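PDB 4M0N: conserved hypothetical protein, putative anti-sigma factor from Parabacteroides distasonis, which probably acts as a membrane-anchored anti-sigma factor of the FecR family, represented here by its C-terminal portion with the FecR and FecR C-terminal domains. Local coordinates for residues A[25-29]-A[175-179]; A[64-70]-A[96-102]; A[109-113]-A[149-153]. The protein carries 1 engineered substitution. One frame throughout, in Å; residues are numbered along the deposited sequence.

The chain opens interaction 1 at 25-29, in the loop between strands 21-24 and 31-34, and closes it at 175-179, the last turn of helix 167-178 and the residue after it, joining the FecR region to the C-terminal FecR region. Interactions 2 and 3 fall within this excursion, in series. Interaction 2 pairs strands 67-72 and 94-100; interaction 3 starts on the next strand, 106-111, and closes at helix 149-152. These two share a sheet and meet where N97 N lies 2.8 Å from S110 O, a probable hydrogen bond. Interaction 2 also touches interaction 1 (R176 CD to Y101 CE1, 3.3 Å), whereas interactions 1 and 3 lie on opposite sides of the chain's centre.

Interaction 1: A[25-29]-A[175-179]; sequences VNHGE and ERMYN
V25 is extended and makes backbone hydrogen bonds with G46 and T47. N26 begins a type II turn that ends at E29, closed by E29 N to N26 O at 3.3 Å. H27 (chi1 m) directs its CB toward the last turn of the helix. Its ring takes a CH-pi contact over one face from R176 CG, 4.0 Å from the centroid, while N179 OD1 lies at the edge, 3.5 Å from H27 CB. A water bridges this pair, 3.1 Å from H27 ND1 and donating to N179 OD1 at 2.7 Å. The H27 side chain comes within about 4 Å of a bound magnesium ion. G28 (phi 83°, psi 6°) supplies the direct hydrogen bond, G28 N to R176 O at 2.8 Å, and a CA-H...O contact from G28 CA to M177 O at 3.2 Å. At these angles a CB would jam against the carbonyl O of H27, and it would also crowd N179 CB. A turn of the FecR region thus docks at the surface on the end of helix 167-178 in the FecR C-terminal region, just before N179 departs with positive phi. R176 forms salt bridges with D104, E103 and D173. M177 and Y178 have CA-to-CB bonds pointing away from the turn; their side chains touch L160 of strand 159-166, and Y178 also touches helix 203-214.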
loop_
_atom_site.group_PDB
_atom_site.type_symbol
_atom_site.label_atom_id
_atom_site.label_comp_id
_atom_site.label_asym_id
_atom_site.label_seq_id
_atom_site.Cartn_x
_atom_site.Cartn_y
_atom_site.Cartn_z
ATOM N N VAL A 25 6.252 9.385 7.322
ATOM C CA VAL A 25 4.961 10.016 7.159
ATOM C C VAL A 25 4.084 9.558 8.291
ATOM O O VAL A 25 3.928 8.356 8.532
ATOM C CB VAL A 25 4.325 9.613 5.818
ATOM C CG1 VAL A 25 3.064 10.406 5.569
ATOM C CG2 VAL A 25 5.324 9.835 4.678
ATOM N N ASN A 26 3.530 10.504 9.014
ATOM C CA ASN A 26 2.631 10.174 10.098
ATOM C C ASN A 26 1.327 9.617 9.597
ATOM O O ASN A 26 0.924 9.829 8.430
ATOM C CB ASN A 26 2.315 11.425 10.903
ATOM C CG ASN A 26 3.518 11.971 11.632
ATOM O OD1 ASN A 26 4.379 11.224 12.074
ATOM N ND2 ASN A 26 3.576 13.279 11.758
ATOM N N HIS A 27 0.608 8.943 10.483
ATOM C CA HIS A 27 -0.751 8.542 10.139
ATOM C C HIS A 27 -1.598 9.804 9.889
ATOM O O HIS A 27 -1.407 10.838 10.547
ATOM C CB HIS A 27 -1.334 7.623 11.205
ATOM C CG HIS A 27 -0.660 6.287 11.258
ATOM N ND1 HIS A 27 -0.750 5.439 12.345
ATOM C CD2 HIS A 27 0.158 5.669 10.373
ATOM C CE1 HIS A 27 -0.045 4.344 12.110
ATOM N NE2 HIS A 27 0.529 4.468 10.934
ATOM N N GLY A 28 -2.499 9.730 8.909
ATOM C CA GLY A 28 -3.324 10.875 8.525
ATOM C C GLY A 28 -2.687 11.871 7.578
ATOM O O GLY A 28 -3.280 12.914 7.281
ATOM N N GLU A 29 -1.490 11.553 7.078
ATOM C CA GLU A 29 -0.726 12.453 6.222
ATOM C C GLU A 29 -0.174 11.717 5.009
ATOM O O GLU A 29 -0.238 10.477 4.930
ATOM C CB GLU A 29 0.455 13.052 7.005
ATOM C CG GLU A 29 0.005 13.933 8.173
ATOM C CD GLU A 29 1.133 14.638 8.897
ATOM O OE1 GLU A 29 2.121 15.048 8.251
ATOM O OE2 GLU A 29 1.016 14.813 10.128
ATOM N N GLU A 175 -7.223 2.977 9.704
ATOM C CA GLU A 175 -6.460 3.517 10.820
ATOM C C GLU A 175 -5.359 4.459 10.363
ATOM O O GLU A 175 -5.153 5.547 10.922
ATOM C CB GLU A 175 -5.816 2.408 11.655
ATOM C CG GLU A 175 -6.770 1.523 12.405
ATOM C CD GLU A 175 -6.018 0.551 13.287
ATOM O OE1 GLU A 175 -5.341 -0.341 12.728
ATOM O OE2 GLU A 175 -6.118 0.694 14.515
ATOM N N ARG A 176 -4.648 4.058 9.317
ATOM C CA ARG A 176 -3.571 4.870 8.798
ATOM C C ARG A 176 -4.030 6.151 8.086
ATOM O O ARG A 176 -3.424 7.211 8.240
ATOM C CB ARG A 176 -2.730 4.027 7.845
ATOM C CG ARG A 176 -1.921 2.993 8.582
ATOM C CD ARG A 176 -0.910 2.331 7.650
ATOM N NE ARG A 176 -1.573 1.490 6.667
ATOM C CZ ARG A 176 -1.618 0.157 6.691
ATOM N NH1 ARG A 176 -1.043 -0.530 7.649
ATOM N NH2 ARG A 176 -2.280 -0.497 5.738
ATOM N N MET A 177 -5.101 6.036 7.314
ATOM C CA MET A 177 -5.645 7.188 6.593
ATOM C C MET A 177 -6.189 8.242 7.515
ATOM O O MET A 177 -5.923 9.425 7.300
ATOM C CB MET A 177 -6.778 6.780 5.648
ATOM C CG MET A 177 -7.455 7.974 4.960
ATOM S SD MET A 177 -8.441 7.472 3.528
ATOM C CE MET A 177 -7.215 7.043 2.272
ATOM N N TYR A 178 -7.007 7.814 8.483
ATOM C CA TYR A 178 -7.756 8.713 9.328
ATOM C C TYR A 178 -7.109 8.996 10.675
ATOM O O TYR A 178 -7.626 9.801 11.455
ATOM C CB TYR A 178 -9.182 8.183 9.495
ATOM C CG TYR A 178 -9.930 8.143 8.177
ATOM C CD1 TYR A 178 -10.455 9.293 7.606
ATOM C CD2 TYR A 178 -10.074 6.955 7.480
ATOM C CE1 TYR A 178 -11.125 9.254 6.389
ATOM C CE2 TYR A 178 -10.747 6.906 6.274
ATOM C CZ TYR A 178 -11.292 8.060 5.732
ATOM O OH TYR A 178 -11.969 8.017 4.519
ATOM N N ASN A 179 -5.953 8.375 10.928
ATOM C CA ASN A 179 -5.263 8.489 12.203
ATOM C C ASN A 179 -6.190 8.237 13.390
ATOM O O ASN A 179 -6.338 9.075 14.316
ATOM C CB ASN A 179 -4.553 9.823 12.322
ATOM C CG ASN A 179 -3.651 9.877 13.521
ATOM O OD1 ASN A 179 -3.163 8.844 13.984
ATOM N ND2 ASN A 179 -3.438 11.066 14.043
HETATM O O HOH W 1 -1.080 7.260 14.789
#

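Interaction 2: A[64-70]-A[96-102]; sequences MEGEAFF and FNVKAYQ
The axes of the short segments 67-70 and 96-100 approach to 4.8 Å, with 167° between their N-to-C directions. Antiparallel hydrogen-bonded pairs G66-A100, A68-V98 and F70-F96 alternate with non-hydrogen-bonded pairs E67-K99 and F69-N97. Each hydrogen-bonded pair forms both bonds: G66 N to A100 O 3.0 Å and A100 N to G66 O 2.7 Å; A68 N to V98 O and V98 N to A68 O, each 2.9 Å; F70 N to F96 O 2.8 Å and F96 N to F70 O 2.9 Å. Outward backbone groups find other partners: E67 N bonds to T47 OG1, E67 and F69 make backbone bonds with N44 and H42, and N97 does so with S110. Q102 N donates to E65 OE2 at 2.9 Å, and the E65 side chain lies about 4 Å from a bound magnesium ion.

On the face bearing E67, F69, N97 and K99, E67 (chi1 and chi2 t) accepts from N97 ND2 at OE2, 2.8 Å away. E67 OE1 takes a bond from N44 and another from a water at 2.4 Å, which accepts from K99 NZ at 3.0 Å. K99 also pairs with D173 in a salt bridge, and N97 OD1 is satisfied by W155. On the other face, F70 CB sits over the F96 ring, 4.0 Å from its centroid.

G66 (phi 124°, psi -145°) has its CA over the Y101 ring, 3.7 Å from the centroid; Y101 OH bonds to A45 O. Here the chain turns from strand 60-65 in one sheet into strand 67-72 of the other, while F70 and F96 face strand 80-83 of the first, a core as in a beta sandwich.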
loop_
_atom_site.group_PDB
_atom_site.type_symbol
_atom_site.label_atom_id
_atom_site.label_comp_id
_atom_site.label_asym_id
_atom_site.label_seq_id
_atom_site.Cartn_x
_atom_site.Cartn_y
_atom_site.Cartn_z
ATOM N N MET A 64 12.293 0.959 1.628
ATOM C CA MET A 64 11.028 1.460 2.041
ATOM C C MET A 64 10.251 0.423 2.819
ATOM O O MET A 64 10.325 -0.771 2.535
ATOM C CB MET A 64 10.242 1.901 0.798
ATOM C CG MET A 64 8.976 2.650 1.124
ATOM S SD MET A 64 7.477 1.661 1.275
ATOM C CE MET A 64 7.356 1.070 -0.419
ATOM N N GLU A 65 9.526 0.887 3.823
ATOM C CA GLU A 65 8.546 0.115 4.535
ATOM C C GLU A 65 7.297 0.962 4.684
ATOM O O GLU A 65 7.366 2.124 5.144
ATOM C CB GLU A 65 9.117 -0.311 5.894
ATOM C CG GLU A 65 8.195 -1.164 6.730
ATOM C CD GLU A 65 7.230 -0.326 7.531
ATOM O OE1 GLU A 65 7.678 0.584 8.297
ATOM O OE2 GLU A 65 6.034 -0.580 7.415
ATOM N N GLY A 66 6.169 0.425 4.222
ATOM C CA GLY A 66 4.912 1.176 4.131
ATOM C C GLY A 66 4.422 1.132 2.708
ATOM O O GLY A 66 4.657 0.144 2.008
ATOM N N GLU A 67 3.809 2.219 2.246
ATOM C CA GLU A 67 3.271 2.280 0.890
ATOM C C GLU A 67 3.710 3.521 0.181
ATOM O O GLU A 67 3.647 4.623 0.745
ATOM C CB GLU A 67 1.732 2.200 0.931
ATOM C CG GLU A 67 1.143 2.347 -0.483
ATOM C CD GLU A 67 -0.340 2.094 -0.516
ATOM O OE1 GLU A 67 -1.070 2.447 0.473
ATOM O OE2 GLU A 67 -0.811 1.503 -1.526
ATOM N N ALA A 68 4.219 3.355 -1.048
ATOM C CA ALA A 68 4.651 4.489 -1.847
ATOM C C ALA A 68 4.381 4.219 -3.302
ATOM O O ALA A 68 4.443 3.078 -3.752
ATOM C CB ALA A 68 6.145 4.732 -1.647
ATOM N N PHE A 69 4.099 5.303 -4.017
ATOM C CA PHE A 69 3.952 5.266 -5.476
ATOM C C PHE A 69 5.191 5.944 -6.047
ATOM O O PHE A 69 5.471 7.124 -5.743
ATOM C CB PHE A 69 2.693 5.991 -5.896
ATOM C CG PHE A 69 2.471 5.955 -7.372
ATOM C CD1 PHE A 69 2.111 4.771 -7.982
ATOM C CD2 PHE A 69 2.697 7.065 -8.126
ATOM C CE1 PHE A 69 1.935 4.711 -9.363
ATOM C CE2 PHE A 69 2.522 7.014 -9.508
ATOM C CZ PHE A 69 2.153 5.848 -10.105
ATOM N N PHE A 70 5.888 5.213 -6.908
ATOM C CA PHE A 70 7.086 5.655 -7.580
ATOM C C PHE A 70 6.834 5.952 -9.060
ATOM O O PHE A 70 6.261 5.123 -9.766
ATOM C CB PHE A 70 8.129 4.546 -7.501
ATOM C CG PHE A 70 8.557 4.230 -6.115
ATOM C CD1 PHE A 70 7.804 3.372 -5.342
ATOM C CD2 PHE A 70 9.710 4.789 -5.592
ATOM C CE1 PHE A 70 8.182 3.103 -4.046
ATOM C CE2 PHE A 70 10.100 4.538 -4.304
ATOM C CZ PHE A 70 9.324 3.691 -3.527
ATOM N N PHE A 96 4.766 2.771 -10.506
ATOM C CA PHE A 96 4.206 1.620 -9.809
ATOM C C PHE A 96 4.031 1.905 -8.338
ATOM O O PHE A 96 4.744 2.750 -7.759
ATOM C CB PHE A 96 5.104 0.405 -9.982
ATOM C CG PHE A 96 6.523 0.653 -9.538
ATOM C CD1 PHE A 96 7.430 1.293 -10.372
ATOM C CD2 PHE A 96 6.940 0.263 -8.284
ATOM C CE1 PHE A 96 8.721 1.564 -9.939
ATOM C CE2 PHE A 96 8.236 0.557 -7.833
ATOM C CZ PHE A 96 9.131 1.187 -8.684
ATOM N N ASN A 97 3.059 1.195 -7.759
ATOM C CA ASN A 97 2.784 1.224 -6.329
ATOM C C ASN A 97 3.366 0.032 -5.614
ATOM O O ASN A 97 3.278 -1.090 -6.075
ATOM C CB ASN A 97 1.259 1.177 -6.111
ATOM C CG ASN A 97 0.839 1.695 -4.764
ATOM O OD1 ASN A 97 0.826 2.918 -4.526
ATOM N ND2 ASN A 97 0.391 0.783 -3.896
ATOM N N VAL A 98 3.956 0.289 -4.445
ATOM C CA VAL A 98 4.450 -0.768 -3.577
ATOM C C VAL A 98 3.787 -0.556 -2.232
ATOM O O VAL A 98 3.970 0.474 -1.586
ATOM C CB VAL A 98 5.970 -0.686 -3.387
ATOM C CG1 VAL A 98 6.432 -1.805 -2.521
ATOM C CG2 VAL A 98 6.693 -0.715 -4.734
ATOM N N LYS A 99 2.981 -1.529 -1.857
ATOM C CA LYS A 99 2.279 -1.481 -0.568
ATOM C C LYS A 99 2.860 -2.583 0.269
ATOM O O LYS A 99 2.602 -3.780 0.024
ATOM C CB LYS A 99 0.787 -1.649 -0.743
ATOM C CG LYS A 99 0.059 -1.463 0.572
ATOM C CD LYS A 99 -1.416 -1.588 0.390
ATOM C CE LYS A 99 -2.092 -1.398 1.741
ATOM N NZ LYS A 99 -3.542 -1.290 1.470
ATOM N N ALA A 100 3.640 -2.216 1.288
ATOM C CA ALA A 100 4.451 -3.182 2.058
ATOM C C ALA A 100 4.583 -2.737 3.502
ATOM O O ALA A 100 5.656 -2.567 4.015
ATOM C CB ALA A 100 5.827 -3.372 1.413
ATOM N N TYR A 101 3.454 -2.512 4.131
ATOM C CA TYR A 101 3.427 -2.139 5.542
ATOM C C TYR A 101 3.828 -3.376 6.351
ATOM O O TYR A 101 3.262 -4.482 6.203
ATOM C CB TYR A 101 2.035 -1.673 5.979
ATOM C CG TYR A 101 1.643 -0.331 5.453
ATOM C CD1 TYR A 101 2.064 0.839 6.075
ATOM C CD2 TYR A 101 0.852 -0.219 4.325
ATOM C CE1 TYR A 101 1.701 2.087 5.600
ATOM C CE2 TYR A 101 0.474 1.012 3.865
ATOM C CZ TYR A 101 0.907 2.155 4.479
ATOM O OH TYR A 101 0.503 3.365 3.998
ATOM N N GLN A 102 4.785 -3.171 7.243
ATOM C CA GLN A 102 5.285 -4.284 8.048
ATOM C C GLN A 102 4.229 -4.886 8.967
ATOM O O GLN A 102 4.277 -6.109 9.245
ATOM C CB GLN A 102 6.583 -3.890 8.782
ATOM C CG GLN A 102 6.434 -2.886 9.900
ATOM C CD GLN A 102 7.771 -2.392 10.497
ATOM O OE1 GLN A 102 8.888 -2.794 10.110
ATOM N NE2 GLN A 102 7.646 -1.514 11.451
HETATM O O HOH W 2 -3.285 1.677 1.170
#

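Interaction 3: A[109-113]-A[149-153]; sequences VSVRT and AQKVT
This is a van der Waals contact between a strand end and a short helix, set where the chain turns a corner after strand 106-111, R112 and T113 both facing S95 in a classic beta bulge. Helix 149-152 lies beside that corner, with R112 CA 5.2 Å from A149 CA. A149 directs its CB at the strand, where A149 CB is 3.1 Å from V111 O and 3.7 Å from R112 CA. One turn on, V152 CG1 rests 3.5 Å from S110 OG. The R112 side chain, t at chi1 and with chi2 near 93°, runs along the helix: R112 CD is 4.0 Å from A149 CB, and Q150 CG lies over one face of the guanidinium. T153 bonds back to A149 O through both T153 N (3.1 Å) and T153 OG1 (2.8 Å), and its side chain reaches F69 and N97. S110 OG turns to Q132 and T153 OG1 to A149 O, so the segments meet through van der Waals fit, without a direct hydrogen bond between them.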
loop_
_atom_site.group_PDB
_atom_site.type_symbol
_atom_site.label_atom_id
_atom_site.label_comp_id
_atom_site.label_asym_id
_atom_site.label_seq_id
_atom_site.Cartn_x
_atom_site.Cartn_y
_atom_site.Cartn_z
ATOM N N VAL A 109 2.564 -5.205 -5.147
ATOM C CA VAL A 109 3.174 -4.331 -6.127
ATOM C C VAL A 109 2.268 -4.276 -7.347
ATOM O O VAL A 109 1.849 -5.304 -7.859
ATOM C CB VAL A 109 4.565 -4.859 -6.548
ATOM C CG1 VAL A 109 5.184 -4.002 -7.635
ATOM C CG2 VAL A 109 5.471 -4.962 -5.317
ATOM N N SER A 110 1.928 -3.060 -7.760
ATOM C CA SER A 110 0.910 -2.825 -8.800
ATOM C C SER A 110 1.466 -1.833 -9.798
ATOM O O SER A 110 1.910 -0.749 -9.420
ATOM C CB SER A 110 -0.349 -2.250 -8.184
ATOM O OG SER A 110 -0.824 -3.003 -7.064
ATOM N N VAL A 111 1.470 -2.204 -11.079
ATOM C CA VAL A 111 2.142 -1.412 -12.100
ATOM C C VAL A 111 1.153 -0.496 -12.806
ATOM O O VAL A 111 0.110 -0.941 -13.258
ATOM C CB VAL A 111 2.817 -2.302 -13.169
ATOM C CG1 VAL A 111 3.539 -1.453 -14.192
ATOM C CG2 VAL A 111 3.754 -3.305 -12.510
ATOM N N ARG A 112 1.468 0.789 -12.841
ATOM C CA ARG A 112 0.662 1.755 -13.559
ATOM C C ARG A 112 1.151 1.955 -14.995
ATOM O O ARG A 112 0.370 1.914 -15.945
ATOM C CB ARG A 112 0.663 3.080 -12.833
ATOM C CG ARG A 112 -0.224 4.130 -13.475
ATOM C CD ARG A 112 -1.599 4.091 -12.850
ATOM N NE ARG A 112 -2.468 5.180 -13.281
ATOM C CZ ARG A 112 -3.167 5.200 -14.416
ATOM N NH1 ARG A 112 -3.140 4.181 -15.271
ATOM N NH2 ARG A 112 -3.924 6.259 -14.692
ATOM N N THR A 113 2.451 2.183 -15.144
ATOM C CA THR A 113 3.054 2.353 -16.450
ATOM C C THR A 113 4.395 1.633 -16.478
ATOM O O THR A 113 5.031 1.465 -15.463
ATOM C CB THR A 113 3.262 3.848 -16.808
ATOM O OG1 THR A 113 4.274 4.420 -15.983
ATOM C CG2 THR A 113 2.001 4.624 -16.568
ATOM N N ALA A 149 -4.537 -0.376 -11.677
ATOM C CA ALA A 149 -3.561 0.367 -10.902
ATOM C C ALA A 149 -4.003 1.810 -10.645
ATOM O O ALA A 149 -3.540 2.415 -9.689
ATOM C CB ALA A 149 -2.194 0.356 -11.601
ATOM N N GLN A 150 -4.877 2.357 -11.502
ATOM C CA GLN A 150 -5.425 3.697 -11.248
ATOM C C GLN A 150 -6.260 3.668 -9.957
ATOM O O GLN A 150 -6.238 4.636 -9.165
ATOM C CB GLN A 150 -6.231 4.180 -12.453
ATOM C CG GLN A 150 -6.770 5.577 -12.302
ATOM C CD GLN A 150 -7.333 6.113 -13.590
ATOM O OE1 GLN A 150 -7.688 5.358 -14.476
ATOM N NE2 GLN A 150 -7.417 7.430 -13.695
ATOM N N LYS A 151 -6.960 2.569 -9.705
ATOM C CA LYS A 151 -7.760 2.432 -8.489
ATOM C C LYS A 151 -6.882 2.090 -7.292
ATOM O O LYS A 151 -7.101 2.591 -6.161
ATOM C CB LYS A 151 -8.856 1.402 -8.698
ATOM C CG LYS A 151 -9.896 1.846 -9.724
ATOM C CD LYS A 151 -11.008 0.819 -9.841
ATOM C CE LYS A 151 -12.055 1.145 -10.905
ATOM N NZ LYS A 151 -12.544 2.549 -10.917
ATOM N N VAL A 152 -5.866 1.263 -7.529
ATOM C CA VAL A 152 -4.903 0.893 -6.476
ATOM C C VAL A 152 -4.295 2.149 -5.872
ATOM O O VAL A 152 -4.088 2.208 -4.645
ATOM C CB VAL A 152 -3.788 -0.038 -7.022
ATOM C CG1 VAL A 152 -2.656 -0.247 -5.991
ATOM C CG2 VAL A 152 -4.352 -1.395 -7.385
ATOM N N THR A 153 -4.023 3.135 -6.720
ATOM C CA THR A 153 -3.305 4.349 -6.368
ATOM C C THR A 153 -4.259 5.525 -6.138
ATOM O O THR A 153 -3.852 6.646 -6.230
ATOM C CB THR A 153 -2.249 4.730 -7.438
ATOM O OG1 THR A 153 -2.854 4.955 -8.726
ATOM C CG2 THR A 153 -1.216 3.613 -7.540
#